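Local structure of lactaldehyde dehydrogenase (Methanocaldococcus jannaschii, 3PQA) at residues B[31-37]-B[202-207]; B[131-137]-B[214-220]. The protein oxidises lactaldehyde to lactate, with a preference for NAD over NADP as cofactor, in the biosynthesis of coenzyme F420. All blocks are in the same frame, centred on the assembly; numbering follows the deposited sequence. Where two conformers were deposited one is given.

Contact 1. Residues B[31-37]-B[202-207]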
ATOM      1  N   LEU B  31     -18.833 -38.482  10.090  1.00 15.09           N
ATOM      2  CA  LEU B  31     -17.682 -39.150   9.519  1.00 15.14           C
ATOM      3  C   LEU B  31     -16.778 -39.718  10.603  1.00 14.31           C
ATOM      4  O   LEU B  31     -16.587 -39.111  11.653  1.00 14.74           O
ATOM      5  CB  LEU B  31     -16.895 -38.168   8.643  1.00 16.38           C
ATOM      6  CG  LEU B  31     -17.385 -37.901   7.221  1.00 16.52           C
ATOM      7  CD1 LEU B  31     -18.819 -37.388   7.180  1.00 16.58           C
ATOM      8  CD2 LEU B  31     -16.451 -36.897   6.571  1.00 16.52           C
ATOM      9  N   SER B  32     -16.245 -40.908  10.348  1.00 14.62           N
ATOM     10  CA  SER B  32     -15.213 -41.479  11.193  1.00 15.49           C
ATOM     11  C   SER B  32     -13.884 -40.780  10.924  1.00 15.98           C
ATOM     12  O   SER B  32     -13.735 -40.087   9.904  1.00 16.17           O
ATOM     13  CB  SER B  32     -15.060 -42.962  10.874  1.00 15.79           C
ATOM     14  OG  SER B  32     -14.574 -43.117   9.553  1.00 16.60           O
ATOM     15  N   ARG B  33     -12.915 -40.965  11.822  1.00 16.33           N
ATOM     16  CA  ARG B  33     -11.567 -40.435  11.611  1.00 16.87           C
ATOM     17  C   ARG B  33     -10.998 -40.945  10.288  1.00 17.36           C
ATOM     18  O   ARG B  33     -10.333 -40.199   9.562  1.00 17.48           O
ATOM     19  CB  ARG B  33     -10.624 -40.800  12.767  1.00 18.19           C
ATOM     20  CG  ARG B  33      -9.205 -40.236  12.588  1.00 18.39           C
ATOM     21  CD  ARG B  33      -8.306 -40.425  13.817  1.00 18.51           C
ATOM     22  NE  ARG B  33      -8.875 -39.852  15.036  1.00 18.44           N
ATOM     23  CZ  ARG B  33      -8.713 -38.598  15.453  1.00 18.57           C
ATOM     24  NH1 ARG B  33      -7.988 -37.720  14.755  1.00 18.51           N
ATOM     25  NH2 ARG B  33      -9.288 -38.220  16.584  1.00 18.49           N
ATOM     26  N   GLU B  34     -11.288 -42.204   9.968  1.00 18.17           N
ATOM     27  CA  GLU B  34     -10.789 -42.811   8.739  0.50 19.13           C
ATOM     28  C   GLU B  34     -11.447 -42.199   7.504  1.00 17.90           C
ATOM     29  O   GLU B  34     -10.801 -42.053   6.467  1.00 17.87           O
ATOM     30  CB  GLU B  34     -10.961 -44.337   8.758  0.50 22.95           C
ATOM     31  CG  GLU B  34     -10.070 -45.069   7.760  0.50 25.24           C
ATOM     32  CD  GLU B  34      -8.612 -44.655   7.872  0.50 23.61           C
ATOM     33  OE1 GLU B  34      -8.084 -44.632   9.004  0.50 25.31           O
ATOM     34  OE2 GLU B  34      -7.996 -44.349   6.829  0.50 25.37           O
ATOM     35  N   GLU B  35     -12.718 -41.818   7.618  1.00 16.72           N
ATOM     36  CA  GLU B  35     -13.410 -41.155   6.515  1.00 16.69           C
ATOM     37  C   GLU B  35     -12.886 -39.728   6.355  1.00 15.76           C
ATOM     38  O   GLU B  35     -12.733 -39.246   5.222  1.00 15.70           O
ATOM     39  CB  GLU B  35     -14.924 -41.169   6.712  1.00 17.84           C
ATOM     40  CG  GLU B  35     -15.535 -42.559   6.484  1.00 18.65           C
ATOM     41  CD  GLU B  35     -17.002 -42.647   6.852  1.00 18.24           C
ATOM     42  OE1 GLU B  35     -17.418 -42.033   7.857  1.00 18.71           O
ATOM     43  OE2 GLU B  35     -17.741 -43.360   6.134  1.00 18.83           O
ATOM     44  N   ALA B  36     -12.591 -39.075   7.485  1.00 15.13           N
ATOM     45  CA  ALA B  36     -11.935 -37.758   7.484  1.00 14.88           C
ATOM     46  C   ALA B  36     -10.564 -37.824   6.799  1.00 15.22           C
ATOM     47  O   ALA B  36     -10.258 -36.992   5.945  1.00 15.10           O
ATOM     48  CB  ALA B  36     -11.815 -37.199   8.911  1.00 14.47           C
ATOM     49  N   LYS B  37      -9.759 -38.837   7.153  1.00 16.22           N
ATOM     50  CA  LYS B  37      -8.463 -39.084   6.504  1.00 17.76           C
ATOM     51  C   LYS B  37      -8.600 -39.230   4.994  1.00 17.59           C
ATOM     52  O   LYS B  37      -7.820 -38.652   4.254  1.00 16.91           O
ATOM     53  CB  LYS B  37      -7.755 -40.317   7.092  1.00 20.18           C
ATOM     54  CG  LYS B  37      -7.212 -40.086   8.493  1.00 21.39           C
ATOM     55  CD  LYS B  37      -6.474 -41.290   9.054  1.00 21.01           C
ATOM     56  CE  LYS B  37      -6.063 -41.010  10.503  1.00 21.57           C
ATOM     57  NZ  LYS B  37      -5.840 -42.268  11.290  1.00 21.42           N
ATOM     58  N   GLU B 202     -14.446 -33.646  18.006  1.00 15.26           N
ATOM     59  CA  GLU B 202     -13.288 -34.323  18.578  1.00 14.73           C
ATOM     60  C   GLU B 202     -12.766 -35.485  17.712  1.00 13.69           C
ATOM     61  O   GLU B 202     -11.715 -36.052  17.988  1.00 14.93           O
ATOM     62  CB  GLU B 202     -13.567 -34.744  20.036  1.00 17.68           C
ATOM     63  CG  GLU B 202     -14.559 -35.888  20.220  1.00 20.23           C
ATOM     64  CD  GLU B 202     -16.039 -35.497  20.088  1.00 18.27           C
ATOM     65  OE1 GLU B 202     -16.384 -34.296  19.895  1.00 20.30           O
ATOM     66  OE2 GLU B 202     -16.868 -36.438  20.182  1.00 20.46           O
ATOM     67  N   VAL B 203     -13.497 -35.819  16.652  1.00 13.26           N
ATOM     68  CA  VAL B 203     -13.059 -36.800  15.665  1.00 13.03           C
ATOM     69  C   VAL B 203     -12.640 -36.082  14.363  1.00 13.72           C
ATOM     70  O   VAL B 203     -11.478 -36.136  13.958  1.00 14.17           O
ATOM     71  CB  VAL B 203     -14.176 -37.838  15.384  1.00 13.79           C
ATOM     72  CG1 VAL B 203     -13.692 -38.901  14.408  1.00 15.54           C
ATOM     73  CG2 VAL B 203     -14.657 -38.485  16.685  1.00 15.62           C
ATOM     74  N   VAL B 204     -13.604 -35.416  13.729  1.00 13.81           N
ATOM     75  CA  VAL B 204     -13.435 -34.815  12.406  1.00 13.65           C
ATOM     76  C   VAL B 204     -12.609 -33.522  12.505  1.00 13.60           C
ATOM     77  O   VAL B 204     -11.634 -33.339  11.766  1.00 13.82           O
ATOM     78  CB  VAL B 204     -14.810 -34.538  11.745  1.00 14.89           C
ATOM     79  CG1 VAL B 204     -14.630 -33.868  10.395  1.00 16.46           C
ATOM     80  CG2 VAL B 204     -15.611 -35.820  11.593  1.00 16.41           C
ATOM     81  N   GLY B 205     -12.996 -32.642  13.428  1.00 13.54           N
ATOM     82  CA  GLY B 205     -12.229 -31.415  13.689  1.00 13.41           C
ATOM     83  C   GLY B 205     -10.802 -31.744  14.105  1.00 13.36           C
ATOM     84  O   GLY B 205      -9.845 -31.189  13.568  1.00 13.72           O
ATOM     85  N   ASP B 206     -10.659 -32.685  15.040  1.00 13.98           N
ATOM     86  CA  ASP B 206      -9.339 -33.122  15.497  1.00 14.98           C
ATOM     87  C   ASP B 206      -8.452 -33.652  14.360  1.00 13.92           C
ATOM     88  O   ASP B 206      -7.255 -33.346  14.306  1.00 14.57           O
ATOM     89  CB  ASP B 206      -9.478 -34.190  16.586  1.00 17.29           C
ATOM     90  CG  ASP B 206      -8.148 -34.577  17.191  1.00 18.41           C
ATOM     91  OD1 ASP B 206      -7.601 -33.768  17.976  1.00 17.60           O
ATOM     92  OD2 ASP B 206      -7.642 -35.671  16.870  1.00 17.51           O
ATOM     93  N   GLU B 207      -9.031 -34.458  13.466  1.00 13.47           N
ATOM     94  CA  GLU B 207      -8.270 -35.001  12.343  1.00 13.76           C
ATOM     95  C   GLU B 207      -7.784 -33.896  11.395  1.00 13.61           C
ATOM     96  O   GLU B 207      -6.670 -33.967  10.908  1.00 13.58           O
ATOM     97  CB  GLU B 207      -9.054 -36.090  11.580  1.00 15.22           C
ATOM     98  CG  GLU B 207      -8.241 -36.774  10.470  1.00 16.60           C
ATOM     99  CD  GLU B 207      -6.928 -37.377  10.970  1.00 15.60           C
ATOM    100  OE1 GLU B 207      -6.879 -37.859  12.119  1.00 16.72           O
ATOM    101  OE2 GLU B 207      -5.942 -37.384  10.208  1.00 16.68           O
TER
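Arg-33 reaches from the first turn of helix 33-44 to two consecutive acids of helix 201-210, Asp-206 and Glu-207, forming a salt-bridge network between two helices whose axes, over 33-37 and 202-207, approach to 8.9 Å at 31°. Arg-33 NH1 donates to Glu-207 OE1 at 2.9 Å, nearly in the guanidinium plane, with an N-H...O angle of 159°. Arg-33 NH1 and NH2 both converge end-on upon one oxygen, Asp-206 OD2, each at 3.0 Å; the two carboxylates stand almost perpendicular to the guanidinium. Val-203 O lies over one face of that group. The arginine chain leaves with CG anti to the backbone N (chi1 -179°) and bends at chi3, which turns its end onto the acids. Behind it the packing is apolar: Ala-36 CB rests on Glu-207 CG at 3.9 Å, and Val-204 CG2 meets Leu-31 CB at 4.0 Å. Further out, Lys-232 takes Asp-206 OD1 in a second salt bridge, while Asn-211 binds Glu-207 OE2, so both carboxylates are held at both oxygens. A capping box fixes the start of helix 33-44: Glu-35 N donates to Ser-32 OG and Ser-32 N to Glu-35 OE1, both at 3.0 Å.

Contact 2. Residues B[131-137]-B[214-220]; sequences VGIVGAI and VNMISFT
Ile-137 and Phe-219 pair across two parallel strands, in the Rossmann-like, NAD-binding part of the aldehyde dehydrogenase fold. Ile-137 CG2, anti to its own N (chi1 -60° for CG1), meets the ring at its edge, 3.5 Å from Phe-219 CD1. On this same face Gly-135 lies beside Ile-217, and a side chain there would press on Ile-217 CD1 and Val-214 CG1. The other face carries Val-134, Ala-136, Met-216 and Ser-218. Between the strands runs a parallel ladder, exemplified by Ser-218 N to Gly-135 O at 2.9 Å with an N-H...O angle of 174°. Where it begins, Asn-215 turns its amide to the neighbouring strand: OD1 accepts from Ile-133 N at 2.9 Å through an in-plane lone pair, and also from Lys-47 NZ, while Ile-133 O takes both Asn-215 N (2.9 Å) and Met-216 N (3.3 Å). A leucine in place of Asn-215 would probably leave Ile-133 N without its acceptor and Lys-47 without this oxygen. Strand 160-165 pairs with the far edge of strand 122-138, and 237-241 flanks 216-220. Helix 223-232 packs on Ile-217 and Phe-219, helix 201-210 on Ile-137 and Ile-217, and Lys-150 of helix 145-156 bonds Ser-218 OG and Thr-220 OG1.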
ATOM      1  N   VAL B 131      -1.543 -21.614   0.304  1.00 10.10           N
ATOM      2  CA  VAL B 131      -0.897 -22.426   1.323  1.00 10.39           C
ATOM      3  C   VAL B 131      -1.041 -23.924   1.051  1.00 10.08           C
ATOM      4  O   VAL B 131      -0.166 -24.709   1.434  1.00 11.07           O
ATOM      5  CB  VAL B 131      -1.403 -22.087   2.737  1.00 11.42           C
ATOM      6  CG1 VAL B 131      -0.910 -20.702   3.135  1.00 11.83           C
ATOM      7  CG2 VAL B 131      -2.935 -22.177   2.829  1.00 11.82           C
ATOM      8  N   GLY B 132      -2.128 -24.309   0.385  1.00  9.95           N
ATOM      9  CA  GLY B 132      -2.360 -25.697  -0.018  1.00 10.35           C
ATOM     10  C   GLY B 132      -3.767 -26.117   0.376  1.00 10.70           C
ATOM     11  O   GLY B 132      -4.756 -25.688  -0.239  1.00 12.01           O
ATOM     12  N   ILE B 133      -3.856 -26.958   1.403  1.00 10.77           N
ATOM     13  CA  ILE B 133      -5.139 -27.350   1.971  1.00 11.01           C
ATOM     14  C   ILE B 133      -5.424 -26.480   3.191  1.00 10.56           C
ATOM     15  O   ILE B 133      -4.652 -26.479   4.156  1.00 11.64           O
ATOM     16  CB  ILE B 133      -5.168 -28.843   2.381  1.00 11.85           C
ATOM     17  CG1 ILE B 133      -4.872 -29.739   1.167  1.00 12.59           C
ATOM     18  CG2 ILE B 133      -6.524 -29.204   2.987  1.00 12.57           C
ATOM     19  CD1 ILE B 133      -4.844 -31.254   1.483  1.00 12.11           C
ATOM     20  N   VAL B 134      -6.524 -25.734   3.117  1.00  9.80           N
ATOM     21  CA  VAL B 134      -7.027 -24.941   4.230  1.00 10.11           C
ATOM     22  C   VAL B 134      -8.036 -25.797   4.982  1.00 10.61           C
ATOM     23  O   VAL B 134      -9.044 -26.234   4.408  1.00 11.02           O
ATOM     24  CB  VAL B 134      -7.675 -23.620   3.747  1.00 11.04           C
ATOM     25  CG1 VAL B 134      -8.510 -22.996   4.857  1.00 12.49           C
ATOM     26  CG2 VAL B 134      -6.599 -22.641   3.265  1.00 12.40           C
ATOM     27  N   GLY B 135      -7.752 -26.021   6.264  1.00 11.11           N
ATOM     28  CA  GLY B 135      -8.696 -26.680   7.170  1.00 10.68           C
ATOM     29  C   GLY B 135      -9.493 -25.615   7.901  1.00 10.48           C
ATOM     30  O   GLY B 135      -8.958 -24.933   8.768  1.00 11.21           O
ATOM     31  N   ALA B 136     -10.758 -25.454   7.520  1.00 10.85           N
ATOM     32  CA  ALA B 136     -11.648 -24.453   8.109  1.00 11.11           C
ATOM     33  C   ALA B 136     -12.540 -25.120   9.146  1.00 11.22           C
ATOM     34  O   ALA B 136     -13.167 -26.141   8.874  1.00 11.60           O
ATOM     35  CB  ALA B 136     -12.498 -23.805   7.018  1.00 11.89           C
ATOM     36  N   ILE B 137     -12.570 -24.566  10.350  1.00 11.84           N
ATOM     37  CA  ILE B 137     -13.412 -25.120  11.411  1.00 12.45           C
ATOM     38  C   ILE B 137     -14.270 -23.966  11.912  1.00 11.85           C
ATOM     39  O   ILE B 137     -13.742 -22.978  12.420  1.00 11.85           O
ATOM     40  CB  ILE B 137     -12.563 -25.798  12.518  1.00 14.35           C
ATOM     41  CG1 ILE B 137     -11.718 -26.946  11.920  1.00 14.76           C
ATOM     42  CG2 ILE B 137     -13.458 -26.294  13.654  1.00 14.87           C
ATOM     43  CD1 ILE B 137     -10.725 -27.577  12.904  1.00 14.62           C
ATOM     44  N   VAL B 214      -2.758 -31.288   5.862  1.00 13.40           N
ATOM     45  CA  VAL B 214      -3.426 -29.989   5.967  1.00 12.51           C
ATOM     46  C   VAL B 214      -2.343 -28.931   6.169  1.00 11.97           C
ATOM     47  O   VAL B 214      -1.444 -29.119   6.988  1.00 12.78           O
ATOM     48  CB  VAL B 214      -4.467 -30.003   7.117  1.00 12.72           C
ATOM     49  CG1 VAL B 214      -5.045 -28.600   7.368  1.00 12.40           C
ATOM     50  CG2 VAL B 214      -5.601 -31.008   6.787  1.00 12.45           C
ATOM     51  N   ASN B 215      -2.408 -27.831   5.411  1.00 10.97           N
ATOM     52  CA  ASN B 215      -1.342 -26.827   5.429  1.00 10.51           C
ATOM     53  C   ASN B 215      -1.591 -25.652   6.369  1.00 10.03           C
ATOM     54  O   ASN B 215      -0.652 -24.958   6.802  1.00  9.99           O
ATOM     55  CB  ASN B 215      -1.090 -26.319   4.007  1.00 11.64           C
ATOM     56  CG  ASN B 215      -0.577 -27.426   3.089  1.00 11.55           C
ATOM     57  OD1 ASN B 215      -1.292 -27.910   2.214  1.00 11.84           O
ATOM     58  ND2 ASN B 215       0.660 -27.855   3.321  1.00 11.82           N
ATOM     59  N   MET B 216      -2.862 -25.428   6.669  1.00 10.42           N
ATOM     60  CA  MET B 216      -3.277 -24.285   7.476  0.50 11.14           C
ATOM     61  C   MET B 216      -4.567 -24.610   8.197  1.00 11.24           C
ATOM     62  O   MET B 216      -5.447 -25.269   7.633  1.00 12.21           O
ATOM     63  CB  MET B 216      -3.451 -23.039   6.602  0.50 12.96           C
ATOM     64  CG  MET B 216      -4.163 -21.890   7.295  0.50 13.23           C
ATOM     65  SD  MET B 216      -3.894 -20.325   6.491  0.50 12.98           S
ATOM     66  CE  MET B 216      -4.835 -19.270   7.633  0.50 13.00           C
ATOM     67  N   ILE B 217      -4.666 -24.153   9.443  1.00 12.23           N
ATOM     68  CA  ILE B 217      -5.892 -24.271  10.228  1.00 13.44           C
ATOM     69  C   ILE B 217      -6.424 -22.874  10.473  1.00 12.85           C
ATOM     70  O   ILE B 217      -5.684 -21.975  10.885  1.00 13.12           O
ATOM     71  CB  ILE B 217      -5.665 -24.990  11.597  1.00 15.46           C
ATOM     72  CG1 ILE B 217      -5.105 -26.395  11.395  1.00 15.87           C
ATOM     73  CG2 ILE B 217      -6.955 -25.009  12.448  1.00 15.83           C
ATOM     74  CD1 ILE B 217      -5.954 -27.270  10.508  1.00 15.72           C
ATOM     75  N   SER B 218      -7.705 -22.695  10.169  1.00 12.33           N
ATOM     76  CA  SER B 218      -8.419 -21.483  10.502  1.00 12.11           C
ATOM     77  C   SER B 218      -9.635 -21.900  11.307  1.00 11.87           C
ATOM     78  O   SER B 218     -10.571 -22.519  10.768  1.00 11.55           O
ATOM     79  CB  SER B 218      -8.859 -20.755   9.246  1.00 12.63           C
ATOM     80  OG  SER B 218      -9.494 -19.535   9.574  1.00 14.42           O
ATOM     81  N   PHE B 219      -9.606 -21.545  12.588  1.00 12.49           N
ATOM     82  CA  PHE B 219     -10.608 -21.984  13.564  1.00 13.37           C
ATOM     83  C   PHE B 219     -11.257 -20.774  14.201  1.00 13.00           C
ATOM     84  O   PHE B 219     -10.556 -19.829  14.594  1.00 13.48           O
ATOM     85  CB  PHE B 219      -9.947 -22.820  14.667  1.00 15.88           C
ATOM     86  CG  PHE B 219     -10.844 -23.093  15.848  1.00 16.23           C
ATOM     87  CD1 PHE B 219     -11.741 -24.155  15.818  1.00 16.23           C
ATOM     88  CD2 PHE B 219     -10.790 -22.292  16.992  1.00 16.22           C
ATOM     89  CE1 PHE B 219     -12.577 -24.427  16.902  1.00 16.36           C
ATOM     90  CE2 PHE B 219     -11.626 -22.558  18.088  1.00 16.36           C
ATOM     91  CZ  PHE B 219     -12.525 -23.623  18.034  1.00 16.33           C
ATOM     92  N   THR B 220     -12.587 -20.805  14.300  1.00 13.23           N
ATOM     93  CA  THR B 220     -13.353 -19.803  15.060  1.00 13.62           C
ATOM     94  C   THR B 220     -14.182 -20.567  16.095  1.00 14.55           C
ATOM     95  O   THR B 220     -14.899 -21.502  15.739  1.00 14.88           O
ATOM     96  CB  THR B 220     -14.266 -18.950  14.131  1.00 14.03           C
ATOM     97  OG1 THR B 220     -13.457 -18.297  13.152  1.00 14.43           O
ATOM     98  CG2 THR B 220     -15.027 -17.858  14.914  1.00 14.30           C
TER

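Overall arrangement
Contact 2 belongs to the interior, with 12 of its 14 touching residues buried, whereas contact 1 lies farther out, its centre about 23 Å from the centre of the chain against about 16 Å, and has only 4 of 10 buried. Their chemistry follows: mostly main-chain bonds and apolar side chains join the strands, while a charged network, with some apolar contact, bridges the helices. Helix 201-210 links the two, since it leads along the chain towards strand 216-220 and also packs on the sheet, Gly-205 O lying 3.8 Å from Ile-137 CD1. Contact 1 thus sets helix 33-44 outside one already against the strands. Phe-219 lies about 3 Å, side chain to side chain, from Val-225, a probable NAD-binding residue.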